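Local coordinates for oxysterol-binding protein homolog 1 (PDB 5H28) that moves sterols and other lipids between membranes without vesicles, and is brought to the nucleus-vacuole junction when the ankyrin-repeat domain described here binds NVJ1, at residues L9-R14 with Y47-P53; I60-V65 with H76-N80; L90-Y95 with L121-C127. All blocks are in the same frame, centred on the assembly; numbering follows the deposited sequence.

Contact 1 (L9-R14 with Y47-P53); sequences LLDALR and YAVQVAP
Leu10 CD2 and Leu9 CD2 both meet the phenol ring of Tyr47, and each comes in at a slant. Leu10 CD2 is the closer of the two and also presses on the root of the side chain, 3.8 Å from Tyr47 CB. The other flat group is the guanidinium of Arg14, which Val51 CG1 likewise approaches obliquely. The firmer Arg14 contact lies further back along its chain, where CG rests 3.8 Å from Val51 CG2.

Leu13 sits at the middle of the contact. Its CD1 is 3.8 Å from Tyr47 CB and equally near the backbone N of Ala48. Its CD2 reaches the methyl of Ala48. Its CB packs on Val51 CG2 at 3.6 Å. Val51 spreads its two methyls over different partners. With chi1 at -47°, CG1 lies anti to the carbonyl carbon and faces Leu10 CD2, while CG2 serves Leu13 and Arg14. Beyond the last helical turn, Ala52 CB lies 3.6 Å from Leu13 O. Pro53, the N-cap of the next helix, grazes the same oxygen with its CD. Side chain to side chain, the contact is apolar packing, without hydrogen bonds between the segments.

The two helical segments approach to 9.3 Å between axes and cross at -45°. Helix 2-15 thus lies against helix 44-51 at the N-terminal end of the ankyrin domain. Leu9 and Leu13 also touch Leu21 of helix 18-28, and Leu13 and Ala48 reach helix 54-64 at Val56 and Ile57. Val49 and Gln50 turn instead to helix 89-95, so helix 44-51 is sandwiched between helices 2-15 and 89-95.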
loop_
_atom_site.group_PDB
_atom_site.type_symbol
_atom_site.label_atom_id
_atom_site.label_comp_id
_atom_site.label_asym_id
_atom_site.label_seq_id
_atom_site.Cartn_x
_atom_site.Cartn_y
_atom_site.Cartn_z
ATOM N N LEU A 9 -0.124 -17.723 -25.212
ATOM C CA LEU A 9 0.709 -16.885 -24.366
ATOM C C LEU A 9 1.748 -17.702 -23.610
ATOM O O LEU A 9 2.921 -17.321 -23.546
ATOM C CB LEU A 9 -0.165 -16.102 -23.384
ATOM C CG LEU A 9 0.574 -15.205 -22.388
ATOM C CD1 LEU A 9 1.456 -14.229 -23.146
ATOM C CD2 LEU A 9 -0.433 -14.455 -21.519
ATOM N N LEU A 10 1.325 -18.826 -23.037
ATOM C CA LEU A 10 2.248 -19.676 -22.299
ATOM C C LEU A 10 3.364 -20.194 -23.204
ATOM O O LEU A 10 4.511 -20.307 -22.776
ATOM C CB LEU A 10 1.495 -20.851 -21.667
ATOM C CG LEU A 10 0.719 -20.508 -20.395
ATOM C CD1 LEU A 10 -0.246 -21.635 -20.054
ATOM C CD2 LEU A 10 1.693 -20.266 -19.254
ATOM N N ASP A 11 3.032 -20.488 -24.459
ATOM C CA ASP A 11 4.022 -20.999 -25.401
ATOM C C ASP A 11 5.104 -19.957 -25.649
ATOM O O ASP A 11 6.297 -20.271 -25.653
ATOM C CB ASP A 11 3.339 -21.381 -26.720
ATOM C CG ASP A 11 4.244 -22.189 -27.636
ATOM O OD1 ASP A 11 4.784 -23.223 -27.192
ATOM O OD2 ASP A 11 4.409 -21.795 -28.807
ATOM N N ALA A 12 4.686 -18.712 -25.847
ATOM C CA ALA A 12 5.627 -17.625 -26.085
ATOM C C ALA A 12 6.469 -17.351 -24.836
ATOM O O ALA A 12 7.674 -17.107 -24.927
ATOM C CB ALA A 12 4.874 -16.363 -26.502
ATOM N N LEU A 13 5.836 -17.394 -23.670
ATOM C CA LEU A 13 6.555 -17.139 -22.430
ATOM C C LEU A 13 7.609 -18.205 -22.157
ATOM O O LEU A 13 8.718 -17.883 -21.718
ATOM C CB LEU A 13 5.571 -17.042 -21.258
ATOM C CG LEU A 13 4.656 -15.807 -21.271
ATOM C CD1 LEU A 13 3.577 -15.951 -20.214
ATOM C CD2 LEU A 13 5.470 -14.543 -21.023
ATOM N N ARG A 14 7.281 -19.466 -22.423
ATOM C CA ARG A 14 8.235 -20.545 -22.193
ATOM C C ARG A 14 9.450 -20.406 -23.096
ATOM O O ARG A 14 10.568 -20.739 -22.696
ATOM C CB ARG A 14 7.593 -21.917 -22.423
ATOM C CG ARG A 14 6.495 -22.276 -21.440
ATOM C CD ARG A 14 6.218 -23.770 -21.455
ATOM N NE ARG A 14 5.009 -24.109 -20.710
ATOM C CZ ARG A 14 3.779 -24.014 -21.203
ATOM N NH1 ARG A 14 2.735 -24.338 -20.450
ATOM N NH2 ARG A 14 3.593 -23.614 -22.454
ATOM N N TYR A 47 1.361 -15.878 -15.302
ATOM C CA TYR A 47 1.897 -16.931 -16.148
ATOM C C TYR A 47 3.393 -16.783 -16.383
ATOM O O TYR A 47 4.108 -17.777 -16.470
ATOM C CB TYR A 47 1.146 -16.975 -17.484
ATOM C CG TYR A 47 -0.314 -17.346 -17.332
ATOM C CD1 TYR A 47 -0.696 -18.433 -16.548
ATOM C CD2 TYR A 47 -1.313 -16.609 -17.965
ATOM C CE1 TYR A 47 -2.036 -18.777 -16.393
ATOM C CE2 TYR A 47 -2.661 -16.946 -17.816
ATOM C CZ TYR A 47 -3.011 -18.030 -17.029
ATOM O OH TYR A 47 -4.336 -18.370 -16.869
ATOM N N ALA A 48 3.870 -15.547 -16.478
ATOM C CA ALA A 48 5.292 -15.321 -16.695
ATOM C C ALA A 48 6.080 -15.767 -15.473
ATOM O O ALA A 48 7.148 -16.359 -15.603
ATOM C CB ALA A 48 5.553 -13.856 -16.981
ATOM N N VAL A 49 5.558 -15.480 -14.284
ATOM C CA VAL A 49 6.232 -15.885 -13.057
ATOM C C VAL A 49 6.342 -17.409 -13.005
ATOM O O VAL A 49 7.300 -17.955 -12.455
ATOM C CB VAL A 49 5.468 -15.378 -11.808
ATOM C CG1 VAL A 49 5.987 -16.064 -10.548
ATOM C CG2 VAL A 49 5.631 -13.877 -11.688
ATOM N N GLN A 50 5.377 -18.098 -13.598
ATOM C CA GLN A 50 5.395 -19.551 -13.582
ATOM C C GLN A 50 6.316 -20.215 -14.597
ATOM O O GLN A 50 6.864 -21.281 -14.321
ATOM C CB GLN A 50 3.979 -20.101 -13.779
ATOM C CG GLN A 50 3.017 -19.748 -12.666
ATOM C CD GLN A 50 1.723 -20.527 -12.753
ATOM O OE1 GLN A 50 1.027 -20.492 -13.768
ATOM N NE2 GLN A 50 1.392 -21.236 -11.680
ATOM N N VAL A 51 6.510 -19.594 -15.758
ATOM C CA VAL A 51 7.318 -20.238 -16.791
ATOM C C VAL A 51 8.451 -19.471 -17.466
ATOM O O VAL A 51 9.343 -20.090 -18.052
ATOM C CB VAL A 51 6.405 -20.757 -17.940
ATOM C CG1 VAL A 51 5.214 -21.506 -17.369
ATOM C CG2 VAL A 51 5.938 -19.593 -18.816
ATOM N N ALA A 52 8.439 -18.146 -17.381
ATOM C CA ALA A 52 9.437 -17.339 -18.079
ATOM C C ALA A 52 10.725 -16.974 -17.351
ATOM O O ALA A 52 10.788 -16.986 -16.124
ATOM C CB ALA A 52 8.768 -16.058 -18.591
ATOM N N PRO A 53 11.781 -16.651 -18.120
ATOM C CA PRO A 53 13.081 -16.266 -17.565
ATOM C C PRO A 53 12.955 -14.889 -16.918
ATOM O O PRO A 53 12.069 -14.107 -17.266
ATOM C CB PRO A 53 13.989 -16.221 -18.795
ATOM C CG PRO A 53 13.345 -17.180 -19.739
ATOM C CD PRO A 53 11.881 -16.860 -19.573
#

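Contact 2 (I60-V65 with H76-N80); sequences IVHHWV and HLDLN
Leu77 and Leu79 are the two bumps that the loop 76-80 pushes against the end of helix 54-64. Leu77 CD1 settles in the hollow between Ile60 CG2 and Trp64 CB, 3.9 Å from each. Leu79 fills a second hollow. Its CD1 lies 3.9 Å from Val61 CG2 and 4.1 Å from Val65 CG2, and the leucine crosses both valines at about a right angle. Its chi1 of -148° departs from the usual staggered values.

Beside Leu77 the backbones close up. Leu77 N donates to Trp64 O at 2.8 Å, with a bent N-H...O angle of 141°. The same oxygen takes a CA-H...O contact from His76. One water bridges the two backbones, donating to Val65 O and to Leu77 O. Met44 backs Leu77, and Leu45 and Leu105 back Leu79.

At the far end, Asp78 OD1 accepts from Asn80 N, 2.8 Å away, in an Asx turn. The side chain of Asn80 bonds to the backbone at Thr110 and Asn112. The sequence Asp78-Leu79-Asn80 fits the place in the ankyrin consensus where the loop after one repeat leads into the next, and here it folds back on the end of the predicted first repeat.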
loop_
_atom_site.group_PDB
_atom_site.type_symbol
_atom_site.label_atom_id
_atom_site.label_comp_id
_atom_site.label_asym_id
_atom_site.label_seq_id
_atom_site.Cartn_x
_atom_site.Cartn_y
_atom_site.Cartn_z
ATOM N N ILE A 60 8.393 -7.273 -18.946
ATOM C CA ILE A 60 6.946 -7.138 -18.832
ATOM C C ILE A 60 6.600 -6.051 -17.817
ATOM O O ILE A 60 5.781 -5.173 -18.080
ATOM C CB ILE A 60 6.303 -8.471 -18.381
ATOM C CG1 ILE A 60 6.346 -9.483 -19.528
ATOM C CG2 ILE A 60 4.865 -8.239 -17.932
ATOM C CD1 ILE A 60 5.897 -10.875 -19.124
ATOM N N VAL A 61 7.247 -6.103 -16.657
ATOM C CA VAL A 61 6.989 -5.129 -15.609
ATOM C C VAL A 61 7.423 -3.711 -15.974
ATOM O O VAL A 61 6.669 -2.758 -15.777
ATOM C CB VAL A 61 7.668 -5.556 -14.285
ATOM C CG1 VAL A 61 7.583 -4.435 -13.263
ATOM C CG2 VAL A 61 6.987 -6.809 -13.740
ATOM N N HIS A 62 8.624 -3.565 -16.518
ATOM C CA HIS A 62 9.107 -2.238 -16.875
ATOM C C HIS A 62 8.382 -1.617 -18.060
ATOM O O HIS A 62 8.301 -0.393 -18.168
ATOM C CB HIS A 62 10.612 -2.277 -17.136
ATOM C CG HIS A 62 11.430 -2.453 -15.894
ATOM N ND1 HIS A 62 11.321 -1.614 -14.806
ATOM C CD2 HIS A 62 12.369 -3.368 -15.568
ATOM C CE1 HIS A 62 12.157 -2.008 -13.862
ATOM N NE2 HIS A 62 12.805 -3.071 -14.300
ATOM N N HIS A 63 7.838 -2.454 -18.937
ATOM C CA HIS A 63 7.118 -1.960 -20.108
ATOM C C HIS A 63 5.653 -1.621 -19.873
ATOM O O HIS A 63 5.171 -0.583 -20.327
ATOM C CB HIS A 63 7.141 -2.986 -21.248
ATOM C CG HIS A 63 8.364 -2.926 -22.108
ATOM N ND1 HIS A 63 9.584 -3.430 -21.710
ATOM C CD2 HIS A 63 8.552 -2.426 -23.352
ATOM C CE1 HIS A 63 10.470 -3.242 -22.671
ATOM N NE2 HIS A 63 9.870 -2.635 -23.679
ATOM N N TRP A 64 4.952 -2.487 -19.150
ATOM C CA TRP A 64 3.513 -2.316 -18.990
ATOM C C TRP A 64 2.854 -2.073 -17.636
ATOM O O TRP A 64 1.630 -2.171 -17.529
ATOM C CB TRP A 64 2.845 -3.509 -19.678
ATOM C CG TRP A 64 3.328 -3.659 -21.091
ATOM C CD1 TRP A 64 3.416 -2.668 -22.026
ATOM C CD2 TRP A 64 3.793 -4.856 -21.733
ATOM N NE1 TRP A 64 3.903 -3.168 -23.207
ATOM C CE2 TRP A 64 4.145 -4.507 -23.058
ATOM C CE3 TRP A 64 3.947 -6.187 -21.320
ATOM C CZ2 TRP A 64 4.639 -5.442 -23.976
ATOM C CZ3 TRP A 64 4.440 -7.118 -22.237
ATOM C CH2 TRP A 64 4.779 -6.737 -23.549
ATOM N N VAL A 65 3.633 -1.735 -16.616
ATOM C CA VAL A 65 3.063 -1.493 -15.295
ATOM C C VAL A 65 2.892 -0.011 -14.923
ATOM O O VAL A 65 1.831 0.386 -14.439
ATOM C CB VAL A 65 3.897 -2.221 -14.203
ATOM C CG1 VAL A 65 3.449 -1.798 -12.812
ATOM C CG2 VAL A 65 3.732 -3.728 -14.358
ATOM N N HIS A 76 -2.615 -1.092 -18.363
ATOM C CA HIS A 76 -1.590 -1.006 -17.342
ATOM C C HIS A 76 -1.758 -2.196 -16.422
ATOM O O HIS A 76 -2.688 -2.260 -15.613
ATOM C CB HIS A 76 -1.682 0.313 -16.577
ATOM C CG HIS A 76 -1.138 1.475 -17.346
ATOM N ND1 HIS A 76 -1.945 2.397 -17.978
ATOM C CD2 HIS A 76 0.135 1.825 -17.642
ATOM C CE1 HIS A 76 -1.191 3.263 -18.630
ATOM N NE2 HIS A 76 0.075 2.939 -18.443
ATOM N N LEU A 77 -0.856 -3.159 -16.581
ATOM C CA LEU A 77 -0.885 -4.372 -15.785
ATOM C C LEU A 77 -0.738 -4.046 -14.313
ATOM O O LEU A 77 0.064 -3.192 -13.922
ATOM C CB LEU A 77 0.229 -5.319 -16.234
ATOM C CG LEU A 77 0.180 -5.689 -17.720
ATOM C CD1 LEU A 77 1.290 -6.677 -18.029
ATOM C CD2 LEU A 77 -1.184 -6.284 -18.073
ATOM N N ASP A 78 -1.539 -4.726 -13.503
ATOM C CA ASP A 78 -1.541 -4.542 -12.063
ATOM C C ASP A 78 -0.539 -5.515 -11.457
ATOM O O ASP A 78 -0.681 -6.731 -11.587
ATOM C CB ASP A 78 -2.942 -4.826 -11.517
ATOM C CG ASP A 78 -3.085 -4.470 -10.052
ATOM O OD1 ASP A 78 -2.057 -4.222 -9.386
ATOM O OD2 ASP A 78 -4.235 -4.447 -9.568
ATOM N N LEU A 79 0.484 -4.981 -10.805
ATOM C CA LEU A 79 1.498 -5.814 -10.182
ATOM C C LEU A 79 0.854 -6.673 -9.094
ATOM O O LEU A 79 1.359 -7.740 -8.745
ATOM C CB LEU A 79 2.582 -4.923 -9.573
ATOM C CG LEU A 79 4.015 -5.446 -9.547
ATOM C CD1 LEU A 79 4.453 -5.818 -10.954
ATOM C CD2 LEU A 79 4.925 -4.370 -8.971
ATOM N N ASN A 80 -0.281 -6.206 -8.581
ATOM C CA ASN A 80 -0.996 -6.890 -7.514
ATOM C C ASN A 80 -2.304 -7.543 -7.953
ATOM O O ASN A 80 -3.204 -7.751 -7.138
ATOM C CB ASN A 80 -1.250 -5.895 -6.386
ATOM C CG ASN A 80 0.001 -5.130 -6.017
ATOM O OD1 ASN A 80 0.998 -5.721 -5.608
ATOM N ND2 ASN A 80 -0.037 -3.810 -6.174
HETATM O O HOH W 1 -0.064 -0.630 -12.593
#

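Contact 3 (L90-Y95 with L121-C127); sequences LHIAAY and LQAIEMC
His91 NE2 donates to Leu121 O at 2.9 Å, and this nearly straight bond (162°) joins the two segments. The oxygen lies close to the imidazole plane. The backbone of Ala123 passes over one face of the ring, where its methyl makes a CH-pi contact 4.1 Å from the ring centroid. Met126 comes to the ring edge, with CG 3.7 Å from His91 CD2. The bend at chi2 (-70°) brings SD to the same edge.

Around this core, side chains pack on each other and on backbone carbonyls. Ala123 CB presses on Leu90 CG at 3.5 Å. Ala94 CB touches Ala123 O and also meets Cys127 SG at 3.8 Å. Tyr95 presents its ring edge to Met126 O, with CD1 3.5 Å away.

A second shell sets these groups in place. His91 ND1 bonds to Thr88 OG1, so both ring nitrogens are engaged and the rotation of the imidazole is fixed. Glu125 OE2 accepts from Gln122 N and steadies the turn that carries Ala123. Met136 of helix 130-156 backs Ala123 and Cys127.

Thr88, Leu90 and His91 belong to the Thr-Pro-Leu-His signature of ankyrin repeats, whose histidine characteristically binds threonine within its repeat and a carbonyl of the segment stacked next.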
loop_
_atom_site.group_PDB
_atom_site.type_symbol
_atom_site.label_atom_id
_atom_site.label_comp_id
_atom_site.label_asym_id
_atom_site.label_seq_id
_atom_site.Cartn_x
_atom_site.Cartn_y
_atom_site.Cartn_z
ATOM N N LEU A 90 3.166 -12.188 -6.717
ATOM C CA LEU A 90 4.083 -12.387 -5.596
ATOM C C LEU A 90 3.756 -13.690 -4.864
ATOM O O LEU A 90 4.664 -14.400 -4.434
ATOM C CB LEU A 90 4.009 -11.202 -4.630
ATOM C CG LEU A 90 5.009 -11.198 -3.470
ATOM C CD1 LEU A 90 6.438 -11.090 -3.992
ATOM C CD2 LEU A 90 4.692 -10.031 -2.544
ATOM N N HIS A 91 2.469 -14.008 -4.720
ATOM C CA HIS A 91 2.075 -15.257 -4.064
ATOM C C HIS A 91 2.608 -16.438 -4.867
ATOM O O HIS A 91 3.134 -17.403 -4.311
ATOM C CB HIS A 91 0.553 -15.417 -4.004
ATOM C CG HIS A 91 -0.119 -14.630 -2.923
ATOM N ND1 HIS A 91 -0.509 -13.320 -3.091
ATOM C CD2 HIS A 91 -0.535 -14.990 -1.685
ATOM C CE1 HIS A 91 -1.143 -12.909 -2.007
ATOM N NE2 HIS A 91 -1.173 -13.904 -1.139
ATOM N N ILE A 92 2.446 -16.358 -6.183
ATOM C CA ILE A 92 2.889 -17.419 -7.071
ATOM C C ILE A 92 4.408 -17.565 -7.043
ATOM O O ILE A 92 4.931 -18.676 -6.977
ATOM C CB ILE A 92 2.412 -17.152 -8.527
ATOM C CG1 ILE A 92 0.884 -17.001 -8.565
ATOM C CG2 ILE A 92 2.872 -18.274 -9.447
ATOM C CD1 ILE A 92 0.096 -18.198 -8.064
ATOM N N ALA A 93 5.113 -16.441 -7.088
ATOM C CA ALA A 93 6.568 -16.469 -7.071
ATOM C C ALA A 93 7.102 -17.061 -5.771
ATOM O O ALA A 93 8.059 -17.833 -5.780
ATOM C CB ALA A 93 7.117 -15.063 -7.273
ATOM N N ALA A 94 6.487 -16.687 -4.653
ATOM C CA ALA A 94 6.905 -17.184 -3.349
ATOM C C ALA A 94 6.679 -18.688 -3.246
ATOM O O ALA A 94 7.558 -19.432 -2.813
ATOM C CB ALA A 94 6.138 -16.465 -2.247
ATOM N N TYR A 95 5.501 -19.141 -3.652
ATOM C CA TYR A 95 5.207 -20.561 -3.575
ATOM C C TYR A 95 6.112 -21.396 -4.478
ATOM O O TYR A 95 6.537 -22.490 -4.097
ATOM C CB TYR A 95 3.749 -20.832 -3.946
ATOM C CG TYR A 95 3.406 -22.297 -3.864
ATOM C CD1 TYR A 95 3.356 -22.950 -2.632
ATOM C CD2 TYR A 95 3.212 -23.052 -5.018
ATOM C CE1 TYR A 95 3.129 -24.320 -2.551
ATOM C CE2 TYR A 95 2.983 -24.421 -4.950
ATOM C CZ TYR A 95 2.947 -25.048 -3.715
ATOM O OH TYR A 95 2.740 -26.404 -3.650
ATOM N N LEU A 121 -4.147 -15.817 3.136
ATOM C CA LEU A 121 -2.697 -15.861 3.253
ATOM C C LEU A 121 -1.979 -14.766 2.485
ATOM O O LEU A 121 -2.399 -14.378 1.391
ATOM C CB LEU A 121 -2.176 -17.210 2.754
ATOM C CG LEU A 121 -2.632 -18.456 3.511
ATOM C CD1 LEU A 121 -2.264 -19.708 2.728
ATOM C CD2 LEU A 121 -1.990 -18.459 4.887
ATOM N N GLN A 122 -0.891 -14.275 3.072
ATOM C CA GLN A 122 -0.056 -13.274 2.417
ATOM C C GLN A 122 0.979 -14.075 1.642
ATOM O O GLN A 122 1.200 -15.247 1.934
ATOM C CB GLN A 122 0.648 -12.388 3.442
ATOM C CG GLN A 122 -0.229 -11.297 4.020
ATOM C CD GLN A 122 0.520 -10.402 4.988
ATOM O OE1 GLN A 122 1.699 -10.104 4.790
ATOM N NE2 GLN A 122 -0.165 -9.957 6.035
ATOM N N ALA A 123 1.613 -13.445 0.663
ATOM C CA ALA A 123 2.612 -14.130 -0.149
ATOM C C ALA A 123 3.718 -14.776 0.681
ATOM O O ALA A 123 4.138 -15.892 0.386
ATOM C CB ALA A 123 3.221 -13.157 -1.157
ATOM N N ILE A 124 4.179 -14.094 1.723
ATOM C CA ILE A 124 5.257 -14.649 2.539
ATOM C C ILE A 124 4.887 -15.995 3.157
ATOM O O ILE A 124 5.751 -16.850 3.357
ATOM C CB ILE A 124 5.694 -13.661 3.653
ATOM C CG1 ILE A 124 6.893 -14.239 4.412
ATOM C CG2 ILE A 124 4.528 -13.360 4.585
ATOM C CD1 ILE A 124 7.524 -13.273 5.397
ATOM N N GLU A 125 3.601 -16.188 3.436
ATOM C CA GLU A 125 3.128 -17.434 4.027
ATOM C C GLU A 125 3.035 -18.565 3.011
ATOM O O GLU A 125 2.758 -19.707 3.378
ATOM C CB GLU A 125 1.757 -17.228 4.666
ATOM C CG GLU A 125 1.710 -16.120 5.692
ATOM C CD GLU A 125 0.316 -15.920 6.235
ATOM O OE1 GLU A 125 -0.106 -16.696 7.122
ATOM O OE2 GLU A 125 -0.367 -14.995 5.757
ATOM N N MET A 126 3.259 -18.251 1.737
ATOM C CA MET A 126 3.207 -19.260 0.682
ATOM C C MET A 126 4.558 -19.957 0.540
ATOM O O MET A 126 4.661 -21.003 -0.098
ATOM C CB MET A 126 2.854 -18.618 -0.666
ATOM C CG MET A 126 1.524 -17.880 -0.711
ATOM S SD MET A 126 0.086 -18.964 -0.624
ATOM C CE MET A 126 0.067 -19.650 -2.298
ATOM N N CYS A 127 5.592 -19.370 1.135
ATOM C CA CYS A 127 6.939 -19.925 1.044
ATOM C C CYS A 127 7.148 -21.268 1.723
ATOM O O CYS A 127 6.788 -21.458 2.886
ATOM C CB CYS A 127 7.966 -18.954 1.634
ATOM S SG CYS A 127 8.168 -17.392 0.780
#

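How the contacts relate
From the N terminus, contact 1 closes a loop of 32 residues that holds helices 18-28 and 35-42, and brings helix 2-15 onto helix 44-51. Contact 2 follows and closes a short loop of ten residues after helix 54-64. Contact 3 then closes the 25 residues that include helix 99-106 and leads into helix 130-156. The three run in series; none nests or crosses. Contacts 1 and 2 touch where Ile60 CD1 packs on Ala48 CB and Leu13 CD2. Contacts 1 and 3 meet through Val49 and Gln50 against Ile92 and Ala93. Contacts 2 and 3 come within about 5 Å at nearest atoms without touching.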